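Local coordinates for MutT/nudix family protein (Shewanella oneidensis, PDB 3GZ5), which acts as an ADP-ribose-dependent transcriptional regulator of NAD metabolism, joining a Nudix domain to a winged helix-turn-helix domain that probably binds operator DNA, at residues Ile120-Ala123 and Asp127-Trp130; Leu40-Ser45 and Ala77-Val82; Gly51-Pro56 and Lys129-Ala134. All blocks are in the same frame, centred on the assembly; numbering follows the deposited sequence.

Contact 1 (Ile120-Ala123 and Asp127-Trp130); sequences IQIA and DVKW. With NA (sodium ion), chain D.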
loop_
_atom_site.group_PDB
_atom_site.type_symbol
_atom_site.label_atom_id
_atom_site.label_comp_id
_atom_site.label_asym_id
_atom_site.label_seq_id
_atom_site.Cartn_x
_atom_site.Cartn_y
_atom_site.Cartn_z
ATOM N N ILE B 120 -9.702 -24.347 16.432
ATOM C CA ILE B 120 -10.637 -25.486 16.389
ATOM C C ILE B 120 -10.499 -26.400 15.141
ATOM O O ILE B 120 -10.934 -27.555 15.171
ATOM C CB ILE B 120 -12.123 -25.011 16.513
ATOM C CG1 ILE B 120 -12.426 -23.865 15.528
ATOM C CG2 ILE B 120 -12.459 -24.631 17.974
ATOM C CD1 ILE B 120 -13.914 -23.648 15.224
ATOM N N GLN B 121 -9.904 -25.883 14.060
ATOM C CA GLN B 121 -9.817 -26.598 12.765
ATOM C C GLN B 121 -8.375 -26.800 12.294
ATOM O O GLN B 121 -8.150 -27.069 11.103
ATOM C CB GLN B 121 -10.597 -25.833 11.673
ATOM C CG GLN B 121 -12.099 -25.664 11.929
ATOM C CD GLN B 121 -12.581 -24.226 11.714
ATOM O OE1 GLN B 121 -11.781 -23.325 11.476
ATOM N NE2 GLN B 121 -13.890 -24.008 11.806
ATOM N N ILE B 122 -7.422 -26.692 13.229
ATOM C CA ILE B 122 -5.988 -26.516 12.929
ATOM C C ILE B 122 -5.092 -27.256 13.937
ATOM O O ILE B 122 -3.862 -27.351 13.764
ATOM C CB ILE B 122 -5.608 -24.998 12.926
ATOM C CG1 ILE B 122 -4.639 -24.653 11.803
ATOM C CG2 ILE B 122 -5.023 -24.551 14.265
ATOM C CD1 ILE B 122 -4.441 -23.171 11.667
ATOM N N ALA B 123 -5.711 -27.749 15.005
ATOM C CA ALA B 123 -5.033 -28.643 15.937
ATOM C C ALA B 123 -4.666 -29.919 15.177
ATOM O O ALA B 123 -3.514 -30.370 15.200
ATOM C CB ALA B 123 -5.956 -28.970 17.121
ATOM N N ASP B 127 1.257 -29.642 9.395
ATOM C CA ASP B 127 2.072 -28.747 8.566
ATOM C C ASP B 127 1.550 -27.303 8.568
ATOM O O ASP B 127 2.031 -26.459 7.804
ATOM C CB ASP B 127 2.198 -29.301 7.142
ATOM C CG ASP B 127 0.892 -29.282 6.398
ATOM O OD1 ASP B 127 -0.171 -29.510 7.026
ATOM O OD2 ASP B 127 0.930 -29.030 5.175
ATOM N N VAL B 128 0.559 -27.044 9.429
ATOM C CA VAL B 128 -0.002 -25.698 9.667
ATOM C C VAL B 128 -0.048 -25.375 11.170
ATOM O O VAL B 128 -0.703 -26.082 11.950
ATOM C CB VAL B 128 -1.440 -25.537 9.068
ATOM C CG1 VAL B 128 -1.887 -24.083 9.134
ATOM C CG2 VAL B 128 -1.501 -26.046 7.629
ATOM N N LYS B 129 0.617 -24.292 11.564
ATOM C CA LYS B 129 0.741 -23.936 12.978
ATOM C C LYS B 129 0.802 -22.422 13.221
ATOM O O LYS B 129 1.468 -21.694 12.479
ATOM C CB LYS B 129 1.987 -24.622 13.570
ATOM C CG LYS B 129 2.209 -24.426 15.071
ATOM C CD LYS B 129 3.392 -25.271 15.564
ATOM C CE LYS B 129 3.778 -24.971 17.023
ATOM N NZ LYS B 129 2.832 -25.576 18.029
ATOM N N TRP B 130 0.106 -21.962 14.263
ATOM C CA TRP B 130 0.278 -20.602 14.785
ATOM C C TRP B 130 1.594 -20.509 15.543
ATOM O O TRP B 130 1.801 -21.230 16.525
ATOM C CB TRP B 130 -0.841 -20.244 15.751
ATOM C CG TRP B 130 -2.168 -19.914 15.141
ATOM C CD1 TRP B 130 -3.316 -20.626 15.270
ATOM C CD2 TRP B 130 -2.491 -18.769 14.331
ATOM N NE1 TRP B 130 -4.337 -20.009 14.589
ATOM C CE2 TRP B 130 -3.855 -18.869 14.000
ATOM C CE3 TRP B 130 -1.756 -17.674 13.852
ATOM C CZ2 TRP B 130 -4.511 -17.906 13.218
ATOM C CZ3 TRP B 130 -2.403 -16.729 13.073
ATOM C CH2 TRP B 130 -3.769 -16.853 12.763
HETATM NA NA NA D . -1.641 -27.503 13.471
#
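Ile122 carries this contact from the side of Ile120-Ala123, meeting Val128 and Trp130 with its side chain and a shared sodium ion with its carbonyl. The chain leaves helix 116-119 through Ile120 and Gln121, whose side chain lies against Ala81 and Val82, and then turns so that Ile122 faces the strand. Its CG1 branch does the nearest touching: CD1 rests 3.7 Å from Val128 CG1, and CG1 of Ile122 itself stands 3.9 Å from the same methyl, so one valine branch fits against the last two carbons of the isoleucine. The two side chains cross at about a right angle. Val128 puts that methyl there because CG1 is anti to its backbone N (chi1 -171°). With CD1 anti to CA, the Ile122 branch is extended and its end reaches toward both Val128 and Trp130. Farther along, Ile122 CD1 approaches Trp130 NE1 obliquely at 4.3 Å, and its CG2 lies 4.4 Å from Trp130 CD1, a looser apolar touch.

The backbone makes the tighter link. Ile122 O binds sodium at 2.2 Å and Val128 O at 2.3 Å, the two oxygens subtending about 117° at the metal; the chain runs on from Ile122 through Ala123 to the third protein ligand, Val125 O. The flanking Asp127 and Lys129 bond through their backbones to Gln43 and Leu41 of strand 36-43, while the carbonyl of Val128 is given to the ion. Three peptide oxygens from the loop after helix 116-119 and the first residue of strand 128-132 make a main-chain sodium site, distinct from the glutamate-lined metal site of catalytic Nudix enzymes.

Contact 2 (Leu40-Ser45 and Ala77-Val82); sequences LLVQRS and AEKTAV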
loop_
_atom_site.group_PDB
_atom_site.type_symbol
_atom_site.label_atom_id
_atom_site.label_comp_id
_atom_site.label_asym_id
_atom_site.label_seq_id
_atom_site.Cartn_x
_atom_site.Cartn_y
_atom_site.Cartn_z
ATOM N N LEU B 40 0.455 -17.194 11.277
ATOM C CA LEU B 40 0.160 -18.520 10.728
ATOM C C LEU B 40 1.212 -18.945 9.711
ATOM O O LEU B 40 1.467 -18.225 8.751
ATOM C CB LEU B 40 -1.217 -18.583 10.065
ATOM C CG LEU B 40 -1.619 -20.024 9.699
ATOM C CD1 LEU B 40 -2.075 -20.793 10.944
ATOM C CD2 LEU B 40 -2.707 -20.056 8.654
ATOM N N LEU B 41 1.828 -20.106 9.937
ATOM C CA LEU B 41 2.867 -20.622 9.040
ATOM C C LEU B 41 2.564 -22.032 8.550
ATOM O O LEU B 41 1.780 -22.773 9.156
ATOM C CB LEU B 41 4.255 -20.540 9.667
ATOM C CG LEU B 41 4.852 -19.160 9.946
ATOM C CD1 LEU B 41 6.290 -19.347 10.379
ATOM C CD2 LEU B 41 4.786 -18.183 8.765
ATOM N N VAL B 42 3.160 -22.357 7.404
ATOM C CA VAL B 42 2.882 -23.579 6.657
ATOM C C VAL B 42 4.229 -24.179 6.322
ATOM O O VAL B 42 5.145 -23.472 5.879
ATOM C CB VAL B 42 2.079 -23.289 5.342
ATOM C CG1 VAL B 42 1.861 -24.565 4.506
ATOM C CG2 VAL B 42 0.748 -22.631 5.659
ATOM N N GLN B 43 4.370 -25.476 6.580
ATOM C CA GLN B 43 5.629 -26.144 6.306
ATOM C C GLN B 43 5.672 -26.584 4.844
ATOM O O GLN B 43 4.711 -27.184 4.347
ATOM C CB GLN B 43 5.838 -27.338 7.233
ATOM C CG GLN B 43 7.294 -27.557 7.529
ATOM C CD GLN B 43 7.593 -28.874 8.227
ATOM O OE1 GLN B 43 6.705 -29.717 8.452
ATOM N NE2 GLN B 43 8.860 -29.063 8.561
ATOM N N ARG B 44 6.785 -26.274 4.180
ATOM C CA ARG B 44 6.953 -26.574 2.756
ATOM C C ARG B 44 7.220 -28.059 2.475
ATOM O O ARG B 44 8.336 -28.564 2.693
ATOM C CB ARG B 44 8.069 -25.722 2.147
ATOM C CG ARG B 44 7.738 -24.257 1.983
ATOM C CD ARG B 44 8.516 -23.688 0.818
ATOM N NE ARG B 44 7.974 -24.178 -0.453
ATOM C CZ ARG B 44 8.645 -24.201 -1.597
ATOM N NH1 ARG B 44 8.073 -24.671 -2.697
ATOM N NH2 ARG B 44 9.894 -23.775 -1.642
ATOM N N SER B 45 6.176 -28.741 2.002
ATOM C CA SER B 45 6.258 -30.131 1.549
ATOM C C SER B 45 6.651 -30.186 0.069
ATOM O O SER B 45 6.004 -30.896 -0.721
ATOM C CB SER B 45 4.896 -30.793 1.711
ATOM O OG SER B 45 3.924 -30.163 0.879
ATOM N N ALA B 77 -8.207 -20.246 3.446
ATOM C CA ALA B 77 -9.282 -21.161 3.809
ATOM C C ALA B 77 -8.873 -22.632 3.645
ATOM O O ALA B 77 -9.400 -23.494 4.337
ATOM C CB ALA B 77 -10.529 -20.860 2.988
ATOM N N GLU B 78 -7.952 -22.892 2.715
ATOM C CA GLU B 78 -7.349 -24.222 2.506
ATOM C C GLU B 78 -6.526 -24.677 3.707
ATOM O O GLU B 78 -6.251 -25.874 3.870
ATOM C CB GLU B 78 -6.455 -24.207 1.262
ATOM C CG GLU B 78 -7.229 -24.180 -0.044
ATOM C CD GLU B 78 -6.349 -24.160 -1.263
ATOM O OE1 GLU B 78 -5.157 -23.831 -1.170
ATOM O OE2 GLU B 78 -6.860 -24.451 -2.352
ATOM N N LYS B 79 -6.146 -23.713 4.539
ATOM C CA LYS B 79 -5.324 -23.946 5.720
ATOM C C LYS B 79 -6.111 -23.816 7.022
ATOM O O LYS B 79 -5.800 -24.505 7.996
ATOM C CB LYS B 79 -4.124 -22.966 5.762
ATOM C CG LYS B 79 -3.218 -23.036 4.564
ATOM C CD LYS B 79 -2.480 -24.368 4.571
ATOM C CE LYS B 79 -2.389 -24.971 3.182
ATOM N NZ LYS B 79 -1.494 -26.163 3.199
ATOM N N THR B 80 -7.107 -22.928 7.047
ATOM C CA THR B 80 -7.781 -22.549 8.296
ATOM C C THR B 80 -9.243 -22.964 8.337
ATOM O O THR B 80 -9.850 -22.994 9.422
ATOM C CB THR B 80 -7.762 -21.021 8.521
ATOM O OG1 THR B 80 -8.397 -20.383 7.410
ATOM C CG2 THR B 80 -6.352 -20.494 8.644
ATOM N N ALA B 81 -9.815 -23.242 7.163
ATOM C CA ALA B 81 -11.253 -23.492 7.037
ATOM C C ALA B 81 -12.150 -22.267 7.314
ATOM O O ALA B 81 -13.345 -22.405 7.527
ATOM C CB ALA B 81 -11.655 -24.660 7.919
ATOM N N VAL B 82 -11.567 -21.075 7.322
ATOM C CA VAL B 82 -12.297 -19.826 7.581
ATOM C C VAL B 82 -11.782 -18.745 6.648
ATOM O O VAL B 82 -10.569 -18.637 6.426
ATOM C CB VAL B 82 -12.015 -19.236 9.013
ATOM C CG1 VAL B 82 -13.144 -18.280 9.455
ATOM C CG2 VAL B 82 -11.798 -20.292 10.052
#
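No aromatic ring or other flat side-chain group carries the contact where Leu40 and Val42 meet Thr80 and Lys79; methyls and an alkyl chain do the work. Leu40 CD2 comes to 3.7 Å from Thr80 CG2, methyl against methyl. Two residues on, Val42 lies across the lysine chain at about a right angle: its CG2 is 3.8 Å from Lys79 CD, and its CG1 is 3.9 Å from Lys79 NZ. Bends at chi2 and chi3 fold the lysine over the valine.

Thr80 works with both branches. With OG1 set between backbone N and carbonyl carbon (chi1 58°), the hydroxyl accepts from Val82 N at 3.2 Å, an ST turn with an N-H...O angle of 158°, and is also hydrogen-bonded to Leu76 O. Replacing it with an alanine removes OG1 and CG2, which would probably leave Val82 N and Leu76 O without this mate and open a gap beside Leu40 CD2.

The C-terminal end of helix 68-80 thus packs on strand 36-43, with Leu29 of strand 22-33 touching both Leu40 and Thr80, and Val128 of strand 128-132 touching both Leu40 and Lys79.

Contact 3 (Gly51-Pro56 and Lys129-Ala134); sequences GLWGLP and KWWPLA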
loop_
_atom_site.group_PDB
_atom_site.type_symbol
_atom_site.label_atom_id
_atom_site.label_comp_id
_atom_site.label_asym_id
_atom_site.label_seq_id
_atom_site.Cartn_x
_atom_site.Cartn_y
_atom_site.Cartn_z
ATOM N N GLY B 51 10.932 -28.540 3.452
ATOM C CA GLY B 51 10.805 -28.695 4.904
ATOM C C GLY B 51 10.820 -27.431 5.755
ATOM O O GLY B 51 10.531 -27.492 6.953
ATOM N N LEU B 52 11.168 -26.292 5.166
ATOM C CA LEU B 52 11.198 -25.024 5.905
ATOM C C LEU B 52 9.790 -24.455 6.084
ATOM O O LEU B 52 8.872 -24.793 5.327
ATOM C CB LEU B 52 12.114 -24.004 5.216
ATOM C CG LEU B 52 13.610 -24.328 5.195
ATOM C CD1 LEU B 52 14.358 -23.483 4.199
ATOM C CD2 LEU B 52 14.219 -24.146 6.582
ATOM N N TRP B 53 9.608 -23.609 7.098
ATOM C CA TRP B 53 8.321 -22.935 7.287
ATOM C C TRP B 53 8.249 -21.664 6.466
ATOM O O TRP B 53 9.258 -21.018 6.201
ATOM C CB TRP B 53 8.023 -22.657 8.764
ATOM C CG TRP B 53 7.839 -23.917 9.536
ATOM C CD1 TRP B 53 8.833 -24.701 10.050
ATOM C CD2 TRP B 53 6.604 -24.568 9.858
ATOM N NE1 TRP B 53 8.296 -25.798 10.672
ATOM C CE2 TRP B 53 6.930 -25.743 10.582
ATOM C CE3 TRP B 53 5.255 -24.273 9.619
ATOM C CZ2 TRP B 53 5.960 -26.623 11.066
ATOM C CZ3 TRP B 53 4.280 -25.145 10.110
ATOM C CH2 TRP B 53 4.644 -26.313 10.821
ATOM N N GLY B 54 7.041 -21.327 6.044
ATOM C CA GLY B 54 6.825 -20.126 5.249
ATOM C C GLY B 54 5.363 -19.753 5.239
ATOM O O GLY B 54 4.514 -20.471 5.764
ATOM N N LEU B 55 5.084 -18.619 4.612
ATOM C CA LEU B 55 3.729 -18.079 4.510
ATOM C C LEU B 55 2.795 -19.016 3.757
ATOM O O LEU B 55 3.219 -19.694 2.798
ATOM C CB LEU B 55 3.769 -16.720 3.803
ATOM C CG LEU B 55 4.696 -15.663 4.404
ATOM C CD1 LEU B 55 4.721 -14.376 3.569
ATOM C CD2 LEU B 55 4.286 -15.389 5.835
ATOM N N PRO B 56 1.510 -19.046 4.162
ATOM C CA PRO B 56 0.511 -19.656 3.287
ATOM C C PRO B 56 0.423 -18.815 2.007
ATOM O O PRO B 56 0.607 -17.584 2.057
ATOM C CB PRO B 56 -0.783 -19.574 4.098
ATOM C CG PRO B 56 -0.521 -18.549 5.144
ATOM C CD PRO B 56 0.929 -18.512 5.406
ATOM N N LYS B 129 0.617 -24.292 11.564
ATOM C CA LYS B 129 0.741 -23.936 12.978
ATOM C C LYS B 129 0.802 -22.422 13.221
ATOM O O LYS B 129 1.468 -21.694 12.479
ATOM C CB LYS B 129 1.987 -24.622 13.570
ATOM C CG LYS B 129 2.209 -24.426 15.071
ATOM C CD LYS B 129 3.392 -25.271 15.564
ATOM C CE LYS B 129 3.778 -24.971 17.023
ATOM N NZ LYS B 129 2.832 -25.576 18.029
ATOM N N TRP B 130 0.106 -21.962 14.263
ATOM C CA TRP B 130 0.278 -20.602 14.785
ATOM C C TRP B 130 1.594 -20.509 15.543
ATOM O O TRP B 130 1.801 -21.230 16.525
ATOM C CB TRP B 130 -0.841 -20.244 15.751
ATOM C CG TRP B 130 -2.168 -19.914 15.141
ATOM C CD1 TRP B 130 -3.316 -20.626 15.270
ATOM C CD2 TRP B 130 -2.491 -18.769 14.331
ATOM N NE1 TRP B 130 -4.337 -20.009 14.589
ATOM C CE2 TRP B 130 -3.855 -18.869 14.000
ATOM C CE3 TRP B 130 -1.756 -17.674 13.852
ATOM C CZ2 TRP B 130 -4.511 -17.906 13.218
ATOM C CZ3 TRP B 130 -2.403 -16.729 13.073
ATOM C CH2 TRP B 130 -3.769 -16.853 12.763
ATOM N N TRP B 131 2.471 -19.610 15.102
ATOM C CA TRP B 131 3.769 -19.408 15.730
ATOM C C TRP B 131 3.880 -18.047 16.409
ATOM O O TRP B 131 3.508 -17.044 15.817
ATOM C CB TRP B 131 4.876 -19.514 14.693
ATOM C CG TRP B 131 5.107 -20.895 14.181
ATOM C CD1 TRP B 131 4.539 -21.475 13.079
ATOM C CD2 TRP B 131 5.985 -21.871 14.744
ATOM N NE1 TRP B 131 5.005 -22.757 12.928
ATOM C CE2 TRP B 131 5.898 -23.026 13.933
ATOM C CE3 TRP B 131 6.842 -21.883 15.863
ATOM C CZ2 TRP B 131 6.634 -24.190 14.205
ATOM C CZ3 TRP B 131 7.575 -23.033 16.129
ATOM C CH2 TRP B 131 7.460 -24.171 15.308
ATOM N N PRO B 132 4.417 -18.004 17.652
ATOM C CA PRO B 132 4.755 -16.718 18.267
ATOM C C PRO B 132 5.668 -15.895 17.360
ATOM O O PRO B 132 6.673 -16.401 16.845
ATOM C CB PRO B 132 5.487 -17.126 19.552
ATOM C CG PRO B 132 4.901 -18.436 19.900
ATOM C CD PRO B 132 4.721 -19.124 18.562
ATOM N N LEU B 133 5.303 -14.642 17.140
ATOM C CA LEU B 133 6.078 -13.797 16.248
ATOM C C LEU B 133 7.560 -13.787 16.632
ATOM O O LEU B 133 8.424 -13.894 15.760
ATOM C CB LEU B 133 5.513 -12.381 16.209
ATOM C CG LEU B 133 6.261 -11.353 15.364
ATOM C CD1 LEU B 133 6.311 -11.756 13.880
ATOM C CD2 LEU B 133 5.586 -10.027 15.545
ATOM N N ALA B 134 7.846 -13.669 17.929
ATOM C CA ALA B 134 9.226 -13.631 18.431
ATOM C C ALA B 134 10.008 -14.856 17.990
ATOM O O ALA B 134 11.142 -14.732 17.528
ATOM C CB ALA B 134 9.243 -13.506 19.942
#
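Trp131 turns its edge onto the face of Trp53 in a T-shaped stack. The planes meet at 70°, and the centroid of the five-membered ring of Trp131 lies 4.9 Å from that of the six-membered ring of Trp53. NE1 of Trp131 leads, standing over the Trp53 face toward its rim, 3.6 Å from CE3, so the polarised N-H end of one indole is set near the pi cloud of the other. Farther along that edge, Trp131 CZ2 comes to 4.0 Å from Trp53 CE2.

Lys129 adds to both rings. Its CB is 4.2 Å from Trp53 CH2, and its backbone N approaches Trp53 CZ3 obliquely at 4.0 Å. With CG anti to the backbone N (chi1 -176°), the chain runs out extended as far as CE, passing CD over one face of Trp131 near its rim, 3.6 Å above the ring plane, and bends only at chi4, its amine leading away from Trp53.

Beneath the indoles runs strand 36-43, with strands 53-54 and 128-132 paired to its opposite edges; the rings reach across it, Trp53 over Gln43 and both indoles touching Leu41. Met139, in the loop before helix 145-162, packs against both tryptophans.

In the fold
From the N terminus, strand 36-43 opens contact 2, which closes at the end of helix 68-80 after an excursion of some thirty residues. Within that excursion contact 3 opens at Gly51-Pro56, and it closes only at Lys129-Ala134, so contacts 2 and 3 cross. Contact 1 closes a short loop, begins after contact 2 is complete, and ends on the strand that contact 3 also uses, sharing Lys129 and Trp130. Strand 36-43 is the common element: its backbone pairs with strand 128-132 of contacts 1 and 3 and with strand 53-54 of contact 3. Together they tie helix 68-80, the sodium loop and three neighbouring strands into one corner of the Nudix domain.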